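Local coordinates for CYTH domain-containing protein (Pyrococcus horikoshii, PDB 2EEN), which is of unknown function but belongs to the CYTH family, whose known relatives act on triphosphates, and so probably binds a phosphorylated ligand together with metal ions, at residues Val4-Tyr9 against Lys152-Leu157; Lys118-Thr123 against Ile134-Leu139. One frame throughout, in Å; residues are numbered along the deposited sequence.

Contact 1 (Val4-Tyr9 against Lys152-Leu157); sequences VELKGY and KLEKIL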
loop_
_atom_site.group_PDB
_atom_site.type_symbol
_atom_site.label_atom_id
_atom_site.label_comp_id
_atom_site.label_asym_id
_atom_site.label_seq_id
_atom_site.Cartn_x
_atom_site.Cartn_y
_atom_site.Cartn_z
ATOM N N VAL A 4 16.500 10.771 10.914
ATOM C CA VAL A 4 16.589 12.131 11.406
ATOM C C VAL A 4 16.768 13.036 10.204
ATOM O O VAL A 4 17.648 12.814 9.372
ATOM C CB VAL A 4 17.787 12.289 12.352
ATOM C CG1 VAL A 4 17.902 13.728 12.821
ATOM C CG2 VAL A 4 17.630 11.336 13.535
ATOM N N GLU A 5 15.929 14.056 10.098
ATOM C CA GLU A 5 16.035 14.962 8.973
ATOM C C GLU A 5 15.868 16.415 9.370
ATOM O O GLU A 5 15.018 16.761 10.198
ATOM C CB GLU A 5 15.004 14.596 7.899
ATOM C CG GLU A 5 15.011 15.533 6.693
ATOM C CD GLU A 5 14.233 14.980 5.508
ATOM O OE1 GLU A 5 14.730 14.039 4.853
ATOM O OE2 GLU A 5 13.121 15.483 5.236
ATOM N N LEU A 6 16.709 17.251 8.777
ATOM C CA LEU A 6 16.683 18.689 8.991
ATOM C C LEU A 6 16.630 19.341 7.623
ATOM O O LEU A 6 17.188 18.824 6.655
ATOM C CB LEU A 6 17.942 19.170 9.714
ATOM C CG LEU A 6 18.155 18.802 11.175
ATOM C CD1 LEU A 6 19.434 19.474 11.661
ATOM C CD2 LEU A 6 16.971 19.258 12.001
ATOM N N LYS A 7 15.962 20.484 7.546
ATOM C CA LYS A 7 15.842 21.207 6.295
ATOM C C LYS A 7 16.081 22.686 6.523
ATOM O O LYS A 7 15.706 23.232 7.561
ATOM C CB LYS A 7 14.446 21.000 5.697
ATOM C CG LYS A 7 14.167 21.834 4.450
ATOM C CD LYS A 7 12.917 21.352 3.712
ATOM C CE LYS A 7 11.639 21.631 4.488
ATOM N NZ LYS A 7 10.451 21.052 3.780
ATOM N N GLY A 8 16.709 23.325 5.547
ATOM C CA GLY A 8 16.969 24.745 5.631
ATOM C C GLY A 8 16.730 25.398 4.287
ATOM O O GLY A 8 16.715 24.726 3.255
ATOM N N TYR A 9 16.503 26.705 4.288
ATOM C CA TYR A 9 16.311 27.413 3.035
ATOM C C TYR A 9 17.692 27.533 2.420
ATOM O O TYR A 9 18.683 27.653 3.144
ATOM C CB TYR A 9 15.712 28.804 3.274
ATOM C CG TYR A 9 14.258 28.761 3.663
ATOM C CD1 TYR A 9 13.871 28.387 4.949
ATOM C CD2 TYR A 9 13.263 29.041 2.730
ATOM C CE1 TYR A 9 12.530 28.290 5.297
ATOM C CE2 TYR A 9 11.917 28.943 3.067
ATOM C CZ TYR A 9 11.560 28.567 4.349
ATOM O OH TYR A 9 10.231 28.447 4.686
ATOM N N LYS A 152 24.330 17.093 15.323
ATOM C CA LYS A 152 25.378 16.798 14.358
ATOM C C LYS A 152 25.004 17.307 12.970
ATOM O O LYS A 152 25.805 17.951 12.292
ATOM C CB LYS A 152 25.612 15.291 14.310
ATOM C CG LYS A 152 26.596 14.849 13.267
ATOM C CD LYS A 152 26.599 13.342 13.173
ATOM C CE LYS A 152 27.605 12.872 12.160
ATOM N NZ LYS A 152 29.000 13.174 12.588
ATOM N N LEU A 153 23.780 17.017 12.547
ATOM C CA LEU A 153 23.334 17.450 11.231
ATOM C C LEU A 153 23.140 18.957 11.133
ATOM O O LEU A 153 23.435 19.561 10.099
ATOM C CB LEU A 153 22.046 16.719 10.842
ATOM C CG LEU A 153 22.242 15.403 10.074
ATOM C CD1 LEU A 153 23.298 14.530 10.741
ATOM C CD2 LEU A 153 20.908 14.670 9.995
ATOM N N GLU A 154 22.653 19.571 12.207
ATOM C CA GLU A 154 22.454 21.007 12.190
ATOM C C GLU A 154 23.812 21.674 12.017
ATOM O O GLU A 154 23.940 22.648 11.285
ATOM C CB GLU A 154 21.802 21.492 13.487
ATOM C CG GLU A 154 21.300 22.921 13.389
ATOM C CD GLU A 154 20.748 23.448 14.698
ATOM O OE1 GLU A 154 19.970 22.723 15.355
ATOM O OE2 GLU A 154 21.082 24.595 15.062
ATOM N N LYS A 155 24.828 21.134 12.687
ATOM C CA LYS A 155 26.174 21.693 12.584
ATOM C C LYS A 155 26.695 21.625 11.152
ATOM O O LYS A 155 27.261 22.588 10.639
ATOM C CB LYS A 155 27.141 20.961 13.521
ATOM C CG LYS A 155 28.574 21.474 13.430
ATOM C CD LYS A 155 29.450 20.894 14.530
ATOM C CE LYS A 155 30.768 21.645 14.619
ATOM N NZ LYS A 155 31.612 21.166 15.748
ATOM N N ILE A 156 26.493 20.484 10.496
ATOM C CA ILE A 156 26.942 20.318 9.119
ATOM C C ILE A 156 26.298 21.358 8.202
ATOM O O ILE A 156 26.978 21.985 7.391
ATOM C CB ILE A 156 26.620 18.901 8.606
ATOM C CG1 ILE A 156 27.480 17.880 9.354
ATOM C CG2 ILE A 156 26.879 18.810 7.112
ATOM C CD1 ILE A 156 27.070 16.450 9.114
ATOM N N LEU A 157 24.990 21.550 8.336
ATOM C CA LEU A 157 24.300 22.529 7.504
ATOM C C LEU A 157 24.726 23.965 7.799
ATOM O O LEU A 157 24.915 24.759 6.879
ATOM C CB LEU A 157 22.784 22.398 7.665
ATOM C CG LEU A 157 22.217 21.141 7.009
ATOM C CD1 LEU A 157 20.702 21.172 7.068
ATOM C CD2 LEU A 157 22.699 21.066 5.564
#
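Helix 146-160 packs against the outside of strand 3-9 of the antiparallel sheet that forms the CYTH tunnel fold. The short axes run 28° apart and pass 8.8 Å from each other. The contact is apolar packing. Lys152 leads its side chain off the strand and forms a salt bridge with Glu117. Within 152-157, Leu153 is the first residue to touch; Ile146, Ala149 and Val150 pack on Val4 earlier in the helix. Leu153 CD2 sits over the backbone of Val4, 3.8 Å from Val4 O, and lies 4.2 Å from Val4 CG1. At the root of the same side chain, Leu153 CB lies 3.9 Å from Leu6 CD1. Glu154 follows, and here the contact is with the helix backbone as well as the side chain. Leu6 has CG anti to its carbonyl carbon, and its extended tip puts CD1 3.3 Å from Glu154 N, a tight approach. The same methyl also touches Glu154 CB. The carboxylate of Glu154 continues outward, where it has a weak, long ion pair with Arg158. One turn beyond Leu153, Leu157 points back to the strand. Val4 and Leu6 thus face the helix, while Glu5 and Lys7 point to the other face of the sheet. Glu5 and Lys7 belong to the sequence Glu-Val-Glu-Leu-Lys, which matches the ExExK signature of CYTH proteins. In relatives this motif lines the tunnel and helps bind metal and triphosphate. At the end of the contact, Leu157 CD1 rests 4.3 Å from Leu6 CB.

Contact 2 (Lys118-Thr123 against Ile134-Leu139); sequences KGVTIT and IEIETL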
loop_
_atom_site.group_PDB
_atom_site.type_symbol
_atom_site.label_atom_id
_atom_site.label_comp_id
_atom_site.label_asym_id
_atom_site.label_seq_id
_atom_site.Cartn_x
_atom_site.Cartn_y
_atom_site.Cartn_z
ATOM N N LYS A 118 29.482 8.516 6.345
ATOM C CA LYS A 118 28.764 7.261 6.367
ATOM C C LYS A 118 27.370 7.428 6.943
ATOM O O LYS A 118 27.200 7.870 8.078
ATOM C CB LYS A 118 29.534 6.214 7.162
ATOM C CG LYS A 118 28.885 4.847 7.092
ATOM C CD LYS A 118 29.731 3.795 7.779
ATOM C CE LYS A 118 29.068 2.439 7.695
ATOM N NZ LYS A 118 27.810 2.404 8.487
ATOM N N GLY A 119 26.373 7.091 6.137
ATOM C CA GLY A 119 25.000 7.184 6.591
ATOM C C GLY A 119 24.430 8.583 6.662
ATOM O O GLY A 119 23.325 8.763 7.172
ATOM N N VAL A 120 25.166 9.571 6.164
ATOM C CA VAL A 120 24.678 10.951 6.179
ATOM C C VAL A 120 24.671 11.501 4.763
ATOM O O VAL A 120 25.702 11.500 4.078
ATOM C CB VAL A 120 25.544 11.860 7.054
ATOM C CG1 VAL A 120 24.936 13.259 7.092
ATOM C CG2 VAL A 120 25.641 11.284 8.469
ATOM N N THR A 121 23.505 11.973 4.334
ATOM C CA THR A 121 23.344 12.500 2.992
ATOM C C THR A 121 22.717 13.889 2.987
ATOM O O THR A 121 21.865 14.198 3.812
ATOM C CB THR A 121 22.445 11.561 2.151
ATOM O OG1 THR A 121 22.994 10.238 2.172
ATOM C CG2 THR A 121 22.358 12.043 0.707
ATOM N N ILE A 122 23.152 14.712 2.043
ATOM C CA ILE A 122 22.617 16.058 1.885
ATOM C C ILE A 122 21.928 16.139 0.535
ATOM O O ILE A 122 22.404 15.573 -0.445
ATOM C CB ILE A 122 23.741 17.113 1.923
ATOM C CG1 ILE A 122 23.984 17.547 3.363
ATOM C CG2 ILE A 122 23.381 18.320 1.042
ATOM C CD1 ILE A 122 25.192 18.433 3.512
ATOM N N THR A 123 20.804 16.840 0.473
ATOM C CA THR A 123 20.137 16.989 -0.804
ATOM C C THR A 123 19.901 18.453 -1.106
ATOM O O THR A 123 19.558 19.235 -0.218
ATOM C CB THR A 123 18.791 16.239 -0.841
ATOM O OG1 THR A 123 17.908 16.765 0.161
ATOM C CG2 THR A 123 19.019 14.764 -0.584
ATOM N N ILE A 134 17.748 22.891 1.307
ATOM C CA ILE A 134 18.790 21.909 1.505
ATOM C C ILE A 134 18.341 21.029 2.658
ATOM O O ILE A 134 17.881 21.514 3.696
ATOM C CB ILE A 134 20.156 22.553 1.827
ATOM C CG1 ILE A 134 21.198 21.442 2.014
ATOM C CG2 ILE A 134 20.055 23.437 3.067
ATOM C CD1 ILE A 134 22.620 21.933 2.058
ATOM N N GLU A 135 18.431 19.724 2.455
ATOM C CA GLU A 135 18.042 18.790 3.488
ATOM C C GLU A 135 19.231 17.921 3.819
ATOM O O GLU A 135 20.146 17.771 3.008
ATOM C CB GLU A 135 16.872 17.916 3.023
ATOM C CG GLU A 135 15.528 18.640 3.024
ATOM C CD GLU A 135 14.352 17.716 2.741
ATOM O OE1 GLU A 135 14.438 16.514 3.070
ATOM O OE2 GLU A 135 13.327 18.194 2.210
ATOM N N ILE A 136 19.227 17.392 5.033
ATOM C CA ILE A 136 20.273 16.491 5.481
ATOM C C ILE A 136 19.592 15.421 6.319
ATOM O O ILE A 136 18.639 15.700 7.058
ATOM C CB ILE A 136 21.368 17.226 6.294
ATOM C CG1 ILE A 136 22.540 16.271 6.544
ATOM C CG2 ILE A 136 20.792 17.763 7.608
ATOM C CD1 ILE A 136 23.811 16.973 7.006
ATOM N N GLU A 137 20.059 14.187 6.190
ATOM C CA GLU A 137 19.461 13.088 6.926
ATOM C C GLU A 137 20.447 12.004 7.299
ATOM O O GLU A 137 21.483 11.828 6.651
ATOM C CB GLU A 137 18.350 12.449 6.098
ATOM C CG GLU A 137 18.822 12.020 4.718
ATOM C CD GLU A 137 17.999 10.890 4.139
ATOM O OE1 GLU A 137 18.215 9.729 4.548
ATOM O OE2 GLU A 137 17.138 11.159 3.277
ATOM N N THR A 138 20.098 11.274 8.350
ATOM C CA THR A 138 20.896 10.158 8.828
ATOM C C THR A 138 19.977 9.289 9.668
ATOM O O THR A 138 19.010 9.784 10.251
ATOM C CB THR A 138 22.083 10.621 9.689
ATOM O OG1 THR A 138 22.930 9.494 9.967
ATOM C CG2 THR A 138 21.592 11.220 11.006
ATOM N N LEU A 139 20.270 7.996 9.720
ATOM C CA LEU A 139 19.455 7.067 10.490
ATOM C C LEU A 139 20.015 6.834 11.883
ATOM O O LEU A 139 21.228 6.848 12.090
ATOM C CB LEU A 139 19.343 5.728 9.756
ATOM C CG LEU A 139 18.695 5.766 8.371
ATOM C CD1 LEU A 139 18.671 4.367 7.778
ATOM C CD2 LEU A 139 17.284 6.326 8.479
HETATM O O HOH W 1 25.625 7.406 10.350
HETATM O O HOH W 2 21.748 6.739 7.697
HETATM O O HOH W 3 21.493 9.179 4.334
#
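Strands 120-127 and 131-139 form a beta hairpin, and this contact covers its open end. Thr121 with Glu137 and Thr123 with Glu135 are hydrogen-bonded pairs. Each pair makes two N-H...O=C bonds. The shortest runs from Thr123 N to Glu135 O, 2.8 Å, and comes from above the carbonyl plane. Glu137 N meets Thr121 O nearly along the C=O axis, at 3.0 Å. On one face, Ile122 and Ile136 cross obliquely, with Ile122 CG1 3.7 Å from Ile136 CD1. That same CD1 reaches Val120 CG1, and Ile134 CD1 touches Ile122 CG2 at 3.8 Å. On the other face, Thr123 and Glu135 lie side by side, and Thr123 OG1 is 3.3 Å from Glu135 CB. Beyond the regular pairing, the carbonyl of Gly119 is bonded by a side chain instead of a backbone N-H. Thr138 has OG1 anti to its backbone N and donates from it to Gly119 O at 2.9 Å, from above the carbonyl plane, 56° out of it. A water also donates to Gly119 O and accepts from Leu139 N, bridging Gly119 and Leu139. A second water bonds Thr121 OG1 and, weakly, Glu137 OE1. Further out, the isoleucine face is packed by helix 12-19 through Val18 and Ile14, and by helix 146-160 through Leu153, Leu157 and Leu160. The hairpin itself lies between strand 3-9 and strand 102-117.

The two contacts build on one sheet, where strands 3-9 and 131-139 are neighbours, and their centres lie about 8 Å apart. Contact 2 is nested in the chain loop that contact 1 closes, and helix 146-160 follows strand 131-139 in sequence. A probable hydrogen bond from Val4 N to Thr138 O, 2.8 Å, joins the two. On the helix side, Leu157 CD1 packs 3.5 Å from Ile136 CG2. On the opposite face, Glu5 OE2 and Glu135 OE1 approach to 2.7 Å. That closeness may reflect a shared proton. This acidic face probably corresponds to the tunnel that holds metal and triphosphate in relatives.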